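Local coordinates for uncharacterized protein (Bacillus cereus, PDB 5F2H) that is of unconfirmed function but belongs to the alpha/beta-hydrolase superfamily, and so probably hydrolyses a substrate, perhaps an ester, at the interface of chains A and B. Sequence-based numbering; all coordinates share one arbitrary frame. Chains: chain A/B, Uncharacterized protein.

Contact 1: the interface of chains A and B. Residues chain A 10, 42-43; chain B 142, 145, 170-173.
The backbone carbonyl oxygen of B:Asp172 is met by amide nitrogens from both chains, and geometry separates a bond from mere proximity. Across the interface, ND2 of A:Asn43 comes to 2.9 Å from B:Asp172 O, yet its N-H points elsewhere, so the pair makes no hydrogen bond. The same oxygen accepts a hydrogen bond from ND2 of B:Asn142 at 2.7 Å, in the carbonyl plane. A:Asn43 ND2 turns instead toward B:Ser171 O, a weak hydrogen bond of 3.5 Å. This mixed patch of an alpha/beta hydrolase sits where the N-terminal part of chain A rests on loop 171-172 and helix 143-150 of chain B; whether the pairing is biological, the structure alone does not show.

A:Asn43 reaches the loop because its CG is anti to the backbone N (chi1 -162°). Its ND2 comes near CE1 of B:Phe170, the amide and ring planes 45° apart, while CA of B:Gly173 lies over the rim of one face of that ring. B:Ile145 supplies the apolar part. Its CG1 branch brings CD1 over one face of the A:Tyr10 ring, near the CE2 rim, at 3.7 Å from CE2, and the same methyl also meets CB of A:Asn43 at 3.8 Å. B:Asn142 works as a second-shell residue. One end of its amide holds the B:Asp172 carbonyl, and the other, OD1, accepts a hydrogen bond from the backbone N of B:Ile145 at 3.0 Å, almost in line with its C=O bond.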
ATOM      1  N   TYR A  10     -32.329  -6.195  -2.459  1.00 58.08           N
ATOM      2  CA  TYR A  10     -33.325  -5.190  -2.111  1.00 59.42           C
ATOM      3  C   TYR A  10     -33.797  -4.458  -3.393  1.00 57.49           C
ATOM      4  O   TYR A  10     -34.994  -4.323  -3.665  1.00 55.31           O
ATOM      5  CB  TYR A  10     -32.690  -4.234  -1.109  1.00 61.36           C
ATOM      6  CG  TYR A  10     -33.481  -3.016  -0.751  1.00 63.59           C
ATOM      7  CD1 TYR A  10     -34.426  -3.053   0.251  1.00 64.12           C
ATOM      8  CD2 TYR A  10     -33.221  -1.788  -1.370  1.00 64.85           C
ATOM      9  CE1 TYR A  10     -35.147  -1.917   0.595  1.00 65.04           C
ATOM     10  CE2 TYR A  10     -33.917  -0.648  -1.014  1.00 63.80           C
ATOM     11  CZ  TYR A  10     -34.885  -0.724  -0.033  1.00 64.75           C
ATOM     12  OH  TYR A  10     -35.609   0.395   0.299  1.00 68.92           O
ATOM     13  N   GLY A  42     -32.457  -4.746   3.859  1.00 88.50           N
ATOM     14  CA  GLY A  42     -32.560  -3.432   3.245  1.00 83.09           C
ATOM     15  C   GLY A  42     -33.768  -2.728   3.803  1.00 83.60           C
ATOM     16  O   GLY A  42     -34.771  -3.355   4.153  1.00 85.67           O
ATOM     17  N   ASN A  43     -33.666  -1.411   3.858  1.00 81.34           N
ATOM     18  CA  ASN A  43     -34.715  -0.543   4.386  1.00 78.87           C
ATOM     19  C   ASN A  43     -36.146  -1.132   4.468  1.00 76.02           C
ATOM     20  O   ASN A  43     -36.882  -1.181   3.482  1.00 73.14           O
ATOM     21  CB  ASN A  43     -34.711   0.757   3.595  1.00 78.05           C
ATOM     22  CG  ASN A  43     -35.436   1.881   4.305  1.00 78.63           C
ATOM     23  OD1 ASN A  43     -36.409   1.669   5.024  1.00 82.17           O
ATOM     24  ND2 ASN A  43     -34.952   3.096   4.107  1.00 79.30           N
TER
ATOM     25  N   ASN B 142     -29.261   4.536   1.858  1.00 51.08           N
ATOM     26  CA  ASN B 142     -28.498   4.853   3.037  1.00 52.41           C
ATOM     27  C   ASN B 142     -27.227   4.054   2.975  1.00 52.76           C
ATOM     28  O   ASN B 142     -26.939   3.418   1.956  1.00 54.57           O
ATOM     29  CB  ASN B 142     -29.314   4.551   4.285  1.00 52.29           C
ATOM     30  CG  ASN B 142     -29.808   3.140   4.300  1.00 53.86           C
ATOM     31  OD1 ASN B 142     -29.077   2.229   3.936  1.00 55.81           O
ATOM     32  ND2 ASN B 142     -31.033   2.935   4.780  1.00 54.19           N
ATOM     33  N   ILE B 145     -27.623  -0.028   2.577  1.00 60.43           N
ATOM     34  CA  ILE B 145     -28.011  -0.428   1.225  1.00 60.15           C
ATOM     35  C   ILE B 145     -26.954  -0.306   0.139  1.00 60.57           C
ATOM     36  O   ILE B 145     -26.945  -1.063  -0.822  1.00 62.94           O
ATOM     37  CB  ILE B 145     -29.228   0.406   0.787  1.00 59.50           C
ATOM     38  CG1 ILE B 145     -30.420   0.050   1.675  1.00 62.28           C
ATOM     39  CG2 ILE B 145     -29.575   0.148  -0.666  1.00 58.08           C
ATOM     40  CD1 ILE B 145     -31.644   0.890   1.400  1.00 67.15           C
ATOM     41  N   PHE B 170     -37.875   9.802   4.704  1.00 63.25           N
ATOM     42  CA  PHE B 170     -38.633   8.867   5.538  1.00 65.19           C
ATOM     43  C   PHE B 170     -37.624   8.066   6.350  1.00 63.46           C
ATOM     44  O   PHE B 170     -36.429   8.134   6.077  1.00 59.61           O
ATOM     45  CB  PHE B 170     -39.514   7.939   4.705  1.00 67.10           C
ATOM     46  CG  PHE B 170     -38.756   7.138   3.712  1.00 67.64           C
ATOM     47  CD1 PHE B 170     -38.235   5.898   4.057  1.00 68.22           C
ATOM     48  CD2 PHE B 170     -38.537   7.635   2.428  1.00 66.72           C
ATOM     49  CE1 PHE B 170     -37.510   5.168   3.135  1.00 66.41           C
ATOM     50  CE2 PHE B 170     -37.812   6.909   1.502  1.00 65.93           C
ATOM     51  CZ  PHE B 170     -37.302   5.673   1.852  1.00 65.84           C
ATOM     52  N   SER B 171     -38.101   7.345   7.357  1.00 67.09           N
ATOM     53  CA  SER B 171     -37.239   6.533   8.219  1.00 70.02           C
ATOM     54  C   SER B 171     -36.166   5.784   7.446  1.00 68.11           C
ATOM     55  O   SER B 171     -36.473   4.957   6.603  1.00 69.01           O
ATOM     56  CB  SER B 171     -38.064   5.516   9.028  1.00 74.64           C
ATOM     57  OG  SER B 171     -38.904   6.131  10.010  1.00 79.57           O
ATOM     58  N   ASP B 172     -34.909   6.105   7.725  1.00 68.92           N
ATOM     59  CA  ASP B 172     -33.751   5.473   7.085  1.00 69.89           C
ATOM     60  C   ASP B 172     -33.635   5.635   5.557  1.00 67.03           C
ATOM     61  O   ASP B 172     -32.883   4.901   4.930  1.00 69.59           O
ATOM     62  CB  ASP B 172     -33.701   3.985   7.444  1.00 74.98           C
ATOM     63  CG  ASP B 172     -33.684   3.742   8.937  1.00 82.78           C
ATOM     64  OD1 ASP B 172     -33.203   4.614   9.691  1.00 87.67           O
ATOM     65  OD2 ASP B 172     -34.139   2.657   9.357  1.00 90.07           O
ATOM     66  N   GLY B 173     -34.371   6.567   4.959  1.00 64.78           N
ATOM     67  CA  GLY B 173     -34.311   6.820   3.503  1.00 63.07           C
ATOM     68  C   GLY B 173     -33.766   8.236   3.277  1.00 60.51           C
ATOM     69  O   GLY B 173     -34.337   9.199   3.760  1.00 63.76           O
TER

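Contact 2: the interface of chains A and B. Residues chain A 119-121; chain B 163-164, 166, 185, 189.
A:Asp120 and B:Gln164 pair as a short antiparallel beta bridge between subunits, joining the start of strand 120-124 of chain A to the end of strand 158-164, part of the sheet of the partner's alpha/beta-hydrolase fold. The backbone bond runs from B:Gln164 N to A:Asp120 O, at 2.8 Å, and the pairing continues through A:Val121 and B:Pro163. The bridge sets these two pairs of residues opposite each other.

Among the polar side chains, those of A:Asp120 and B:Gln164 run alongside each other in the same direction. Their carboxylate and amide planes are turned 70° apart, and NE2 of B:Gln164 comes nearer to CB of A:Asp120 (3.9 Å) than to its OD2. Within chain B, the hydroxyl OG of B:Ser166 is modelled implausibly close to OE2 of B:Glu185, so a bond between them is doubtful.

Apolar contacts fill the helix side of the bridge. A:Val121 and B:His189 run antiparallel alongside each other, CB of the valine touching imidazole CD2 at 3.6 Å. With CG2 of A:Val121 anti to the backbone N and CG1 at chi1 65°, CB and CG1 both meet the ring at CD2, while CG2 stands over the rim of one ring face and also meets CA of B:Pro163 at 3.8 Å. The methyl of A:Ala119 reaches CE1 of B:His189 at 4.0 Å and also lies beside the B:Glu185 carboxylate.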
ATOM      1  N   ALA A 119     -25.410  15.234   8.501  1.00 70.64           N
ATOM      2  CA  ALA A 119     -24.595  14.372   7.678  1.00 65.43           C
ATOM      3  C   ALA A 119     -24.028  13.271   8.567  1.00 68.49           C
ATOM      4  O   ALA A 119     -23.929  13.413   9.794  1.00 69.31           O
ATOM      5  CB  ALA A 119     -23.468  15.161   7.041  1.00 64.36           C
ATOM      6  N   ASP A 120     -23.678  12.166   7.937  1.00 67.81           N
ATOM      7  CA  ASP A 120     -23.112  11.051   8.640  1.00 69.03           C
ATOM      8  C   ASP A 120     -22.290  10.325   7.599  1.00 69.49           C
ATOM      9  O   ASP A 120     -22.531  10.467   6.406  1.00 71.41           O
ATOM     10  CB  ASP A 120     -24.230  10.147   9.171  1.00 69.39           C
ATOM     11  CG  ASP A 120     -23.748   9.141  10.234  1.00 68.07           C
ATOM     12  OD1 ASP A 120     -22.573   9.201  10.698  1.00 64.12           O
ATOM     13  OD2 ASP A 120     -24.611   8.345  10.652  1.00 64.69           O
ATOM     14  N   VAL A 121     -21.303   9.572   8.047  1.00 69.97           N
ATOM     15  CA  VAL A 121     -20.468   8.827   7.142  1.00 65.66           C
ATOM     16  C   VAL A 121     -19.940   7.627   7.897  1.00 68.00           C
ATOM     17  O   VAL A 121     -19.780   7.675   9.125  1.00 72.81           O
ATOM     18  CB  VAL A 121     -19.278   9.656   6.685  1.00 64.61           C
ATOM     19  CG1 VAL A 121     -18.369   9.956   7.867  1.00 65.52           C
ATOM     20  CG2 VAL A 121     -18.497   8.929   5.597  1.00 64.90           C
TER
ATOM     21  N   PRO B 163     -20.611   8.101   2.473  1.00 56.82           N
ATOM     22  CA  PRO B 163     -21.305   9.249   3.049  1.00 55.85           C
ATOM     23  C   PRO B 163     -22.806   9.094   2.957  1.00 54.28           C
ATOM     24  O   PRO B 163     -23.290   8.427   2.064  1.00 54.38           O
ATOM     25  CB  PRO B 163     -20.849  10.421   2.171  1.00 53.70           C
ATOM     26  CG  PRO B 163     -19.654   9.921   1.423  1.00 53.32           C
ATOM     27  CD  PRO B 163     -19.951   8.468   1.215  1.00 56.11           C
ATOM     28  N   GLN B 164     -23.524   9.677   3.899  1.00 55.71           N
ATOM     29  CA  GLN B 164     -24.967   9.610   3.905  1.00 57.16           C
ATOM     30  C   GLN B 164     -25.493  11.053   3.902  1.00 60.87           C
ATOM     31  O   GLN B 164     -25.047  11.900   4.704  1.00 61.91           O
ATOM     32  CB  GLN B 164     -25.469   8.874   5.135  1.00 56.29           C
ATOM     33  CG  GLN B 164     -26.930   8.481   5.067  1.00 55.93           C
ATOM     34  CD  GLN B 164     -27.362   7.726   6.318  1.00 59.04           C
ATOM     35  OE1 GLN B 164     -27.635   6.528   6.272  1.00 56.98           O
ATOM     36  NE2 GLN B 164     -27.289   8.388   7.450  1.00 60.95           N
ATOM     37  N   SER B 166     -27.843  14.287   4.450  1.00 59.77           N
ATOM     38  CA  SER B 166     -28.624  14.776   5.562  1.00 61.47           C
ATOM     39  C   SER B 166     -30.090  14.955   5.167  1.00 62.94           C
ATOM     40  O   SER B 166     -30.943  15.063   6.032  1.00 64.82           O
ATOM     41  CB  SER B 166     -28.080  16.124   5.987  1.00 63.05           C
ATOM     42  OG  SER B 166     -28.104  17.014   4.886  1.00 63.65           O
ATOM     43  N   GLU B 185     -21.482  18.833   1.804  1.00 66.17           N
ATOM     44  CA  GLU B 185     -21.220  17.701   2.697  1.00 64.01           C
ATOM     45  C   GLU B 185     -20.087  16.873   2.145  1.00 60.29           C
ATOM     46  O   GLU B 185     -19.109  16.636   2.837  1.00 61.00           O
ATOM     47  CB  GLU B 185     -22.461  16.830   2.870  1.00 62.12           C
ATOM     48  CG  GLU B 185     -23.608  17.567   3.541  1.00 64.53           C
ATOM     49  CD  GLU B 185     -24.868  16.738   3.654  1.00 66.40           C
ATOM     50  OE1 GLU B 185     -24.776  15.471   3.584  1.00 69.34           O
ATOM     51  OE2 GLU B 185     -25.943  17.364   3.848  1.00 64.30           O
ATOM     52  N   HIS B 189     -16.764  15.988   4.321  1.00 72.56           N
ATOM     53  CA  HIS B 189     -16.224  14.672   4.602  1.00 70.48           C
ATOM     54  C   HIS B 189     -14.825  14.518   4.042  1.00 72.47           C
ATOM     55  O   HIS B 189     -13.919  14.041   4.726  1.00 74.71           O
ATOM     56  CB  HIS B 189     -17.092  13.542   4.056  1.00 67.83           C
ATOM     57  CG  HIS B 189     -18.424  13.426   4.717  1.00 67.52           C
ATOM     58  ND1 HIS B 189     -19.610  13.614   4.041  1.00 68.29           N
ATOM     59  CD2 HIS B 189     -18.758  13.203   6.008  1.00 69.24           C
ATOM     60  CE1 HIS B 189     -20.619  13.473   4.878  1.00 68.87           C
ATOM     61  NE2 HIS B 189     -20.128  13.234   6.081  1.00 71.62           N
TER

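Contact 3: the interface of chains A and B. Residues chain A 141, 149, 294-296; chain B 9, 11-12.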
ATOM      1  N   GLU A 141      31.469  -2.770   7.189  1.00 55.30           N
ATOM      2  CA  GLU A 141      30.519  -1.743   6.879  1.00 51.09           C
ATOM      3  C   GLU A 141      29.774  -1.355   8.146  1.00 49.95           C
ATOM      4  O   GLU A 141      30.235  -1.607   9.252  1.00 48.12           O
ATOM      5  CB  GLU A 141      29.558  -2.222   5.790  1.00 53.68           C
ATOM      6  CG  GLU A 141      30.210  -2.485   4.446  1.00 56.47           C
ATOM      7  CD  GLU A 141      29.197  -2.777   3.354  1.00 59.65           C
ATOM      8  OE1 GLU A 141      27.978  -2.658   3.595  1.00 61.63           O
ATOM      9  OE2 GLU A 141      29.612  -3.117   2.232  1.00 68.18           O
ATOM     10  N   TYR A 149      21.756   1.763  -0.395  1.00 73.56           N
ATOM     11  CA  TYR A 149      21.422   0.718  -1.368  1.00 67.58           C
ATOM     12  C   TYR A 149      20.101   0.006  -1.104  1.00 64.85           C
ATOM     13  O   TYR A 149      19.587  -0.670  -1.985  1.00 67.67           O
ATOM     14  CB  TYR A 149      22.544  -0.320  -1.456  1.00 63.11           C
ATOM     15  CG  TYR A 149      23.865   0.269  -1.859  1.00 64.64           C
ATOM     16  CD1 TYR A 149      24.177   0.472  -3.205  1.00 68.45           C
ATOM     17  CD2 TYR A 149      24.775   0.678  -0.910  1.00 64.14           C
ATOM     18  CE1 TYR A 149      25.376   1.041  -3.595  1.00 66.40           C
ATOM     19  CE2 TYR A 149      25.977   1.264  -1.283  1.00 66.82           C
ATOM     20  CZ  TYR A 149      26.273   1.436  -2.629  1.00 67.22           C
ATOM     21  OH  TYR A 149      27.465   2.014  -3.007  1.00 70.89           O
ATOM     22  N   HIS A 294      32.752  -6.332  -7.037  1.00 71.50           N
ATOM     23  CA  HIS A 294      32.113  -6.573  -5.745  1.00 68.13           C
ATOM     24  C   HIS A 294      31.544  -5.241  -5.215  1.00 67.15           C
ATOM     25  O   HIS A 294      32.114  -4.569  -4.342  1.00 58.51           O
ATOM     26  CB  HIS A 294      33.129  -7.217  -4.820  1.00 66.24           C
ATOM     27  CG  HIS A 294      32.564  -7.679  -3.529  1.00 64.05           C
ATOM     28  ND1 HIS A 294      32.871  -7.080  -2.329  1.00 63.52           N
ATOM     29  CD2 HIS A 294      31.708  -8.685  -3.242  1.00 65.06           C
ATOM     30  CE1 HIS A 294      32.252  -7.716  -1.352  1.00 61.00           C
ATOM     31  NE2 HIS A 294      31.535  -8.689  -1.879  1.00 63.82           N
ATOM     32  N   ASP A 295      30.385  -4.906  -5.772  1.00 67.50           N
ATOM     33  CA  ASP A 295      29.682  -3.688  -5.490  1.00 66.95           C
ATOM     34  C   ASP A 295      28.282  -3.896  -6.010  1.00 66.65           C
ATOM     35  O   ASP A 295      28.030  -4.857  -6.730  1.00 72.26           O
ATOM     36  CB  ASP A 295      30.389  -2.585  -6.296  1.00 72.94           C
ATOM     37  CG  ASP A 295      29.824  -1.179  -6.068  1.00 77.74           C
ATOM     38  OD1 ASP A 295      28.904  -0.991  -5.249  1.00 84.81           O
ATOM     39  OD2 ASP A 295      30.343  -0.238  -6.694  1.00 80.39           O
ATOM     40  N   TYR A 296      27.364  -3.005  -5.673  1.00 66.21           N
ATOM     41  CA  TYR A 296      25.990  -3.123  -6.158  1.00 68.49           C
ATOM     42  C   TYR A 296      25.905  -2.525  -7.585  1.00 76.32           C
ATOM     43  O   TYR A 296      26.672  -1.626  -7.935  1.00 73.61           O
ATOM     44  CB  TYR A 296      25.052  -2.305  -5.289  1.00 63.97           C
ATOM     45  CG  TYR A 296      24.966  -2.679  -3.842  1.00 59.16           C
ATOM     46  CD1 TYR A 296      25.968  -2.347  -2.972  1.00 58.62           C
ATOM     47  CD2 TYR A 296      23.800  -3.222  -3.317  1.00 56.43           C
ATOM     48  CE1 TYR A 296      25.870  -2.656  -1.636  1.00 55.54           C
ATOM     49  CE2 TYR A 296      23.684  -3.521  -1.984  1.00 51.03           C
ATOM     50  CZ  TYR A 296      24.723  -3.234  -1.153  1.00 50.99           C
ATOM     51  OH  TYR A 296      24.616  -3.453   0.189  1.00 50.50           O
TER
ATOM     52  N   THR B   9      30.993   6.216  -5.489  1.00 67.38           N
ATOM     53  CA  THR B   9      30.612   5.817  -4.133  1.00 65.37           C
ATOM     54  C   THR B   9      31.803   5.339  -3.330  1.00 60.21           C
ATOM     55  O   THR B   9      32.909   5.165  -3.840  1.00 55.43           O
ATOM     56  CB  THR B   9      29.616   4.650  -4.127  1.00 69.05           C
ATOM     57  OG1 THR B   9      30.239   3.479  -4.685  1.00 73.47           O
ATOM     58  CG2 THR B   9      28.352   5.011  -4.900  1.00 71.34           C
ATOM     59  N   ILE B  11      32.206   2.471  -2.055  1.00 59.09           N
ATOM     60  CA  ILE B  11      32.623   1.166  -2.559  1.00 64.38           C
ATOM     61  C   ILE B  11      33.374   1.230  -3.894  1.00 67.40           C
ATOM     62  O   ILE B  11      34.320   0.453  -4.126  1.00 71.20           O
ATOM     63  CB  ILE B  11      31.429   0.213  -2.662  1.00 65.22           C
ATOM     64  CG1 ILE B  11      30.871  -0.074  -1.270  1.00 64.37           C
ATOM     65  CG2 ILE B  11      31.854  -1.089  -3.305  1.00 65.44           C
ATOM     66  CD1 ILE B  11      29.574  -0.846  -1.295  1.00 66.98           C
ATOM     67  N   GLN B  12      32.950   2.115  -4.787  1.00 65.88           N
ATOM     68  CA  GLN B  12      33.637   2.220  -6.062  1.00 68.34           C
ATOM     69  C   GLN B  12      35.050   2.686  -5.792  1.00 71.40           C
ATOM     70  O   GLN B  12      36.017   2.086  -6.269  1.00 72.05           O
ATOM     71  CB  GLN B  12      32.908   3.162  -6.985  1.00 71.57           C
ATOM     72  CG  GLN B  12      31.553   2.629  -7.379  1.00 70.60           C
ATOM     73  CD  GLN B  12      30.737   3.642  -8.113  1.00 74.32           C
ATOM     74  OE1 GLN B  12      31.231   4.688  -8.525  1.00 77.69           O
ATOM     75  NE2 GLN B  12      29.466   3.343  -8.281  1.00 78.79           N
TER
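Two torsions bring A:Asp295 and B:Ile11 together. A chi1 of -177° extends the aspartate carboxylate toward chain B, and a chi1 of -65° in B:Ile11 leaves its CG2 methyl anti to the backbone N, facing that carboxylate. CG2 meets CG of A:Asp295 at 3.4 Å, the side chains crossing at a slant. The other branch of B:Ile11 ends in CD1, which reaches CE1 of A:Tyr296 at 4.1 Å and the hydroxyl OH of A:Tyr149 at 3.9 Å.

The start of helix 10-23 of chain B thus leans on the loop of chain A that carries A:His294, by its sequence setting probably the histidine of the hydrolase catalytic triad. The partner may therefore help shape the rim of the active site, if this dimer forms in solution. Chain A firms the docking surface from behind: the rings of A:Tyr149 and A:Tyr296 cover one another face to face, each with a carbon of the other over its centre. OD1 of A:Asp295 lies in plane at the edge of the A:Tyr296 ring and accepts a hydrogen bond from that residue's backbone N at 2.6 Å, from above the carboxylate plane. The other carboxylate oxygen, OD2, lies beside CG of B:Gln12 at 3.2 Å.

B:Thr9 has a double role. Its side chain abuts the hydroxyl OH of A:Tyr149, CB at 3.6 Å, and it caps the helix, OG1 accepting a hydrogen bond from the backbone N of B:Gln12 at 3.0 Å.

Contacts 1 and 2 are neighbours, the centres of their C-alpha atoms about 15 Å apart. Contact 1 brings the N-terminal helices of chain A to chain B, and contact 2 pairs strand 120-124 of chain A with strand 158-164 of chain B. Contact 3 lies about 63 Å from contact 1 and 54 Å from contact 2, with the chains' roles exchanged. Helices 10-23 and 143-150 recur in contacts 1 and 3, so by the two-fold symmetry these sample neighbouring portions of one docking surface. Each subunit thus lays its N-terminal part on the other, an embrace at both ends that suggests, without proving, a stable dimer.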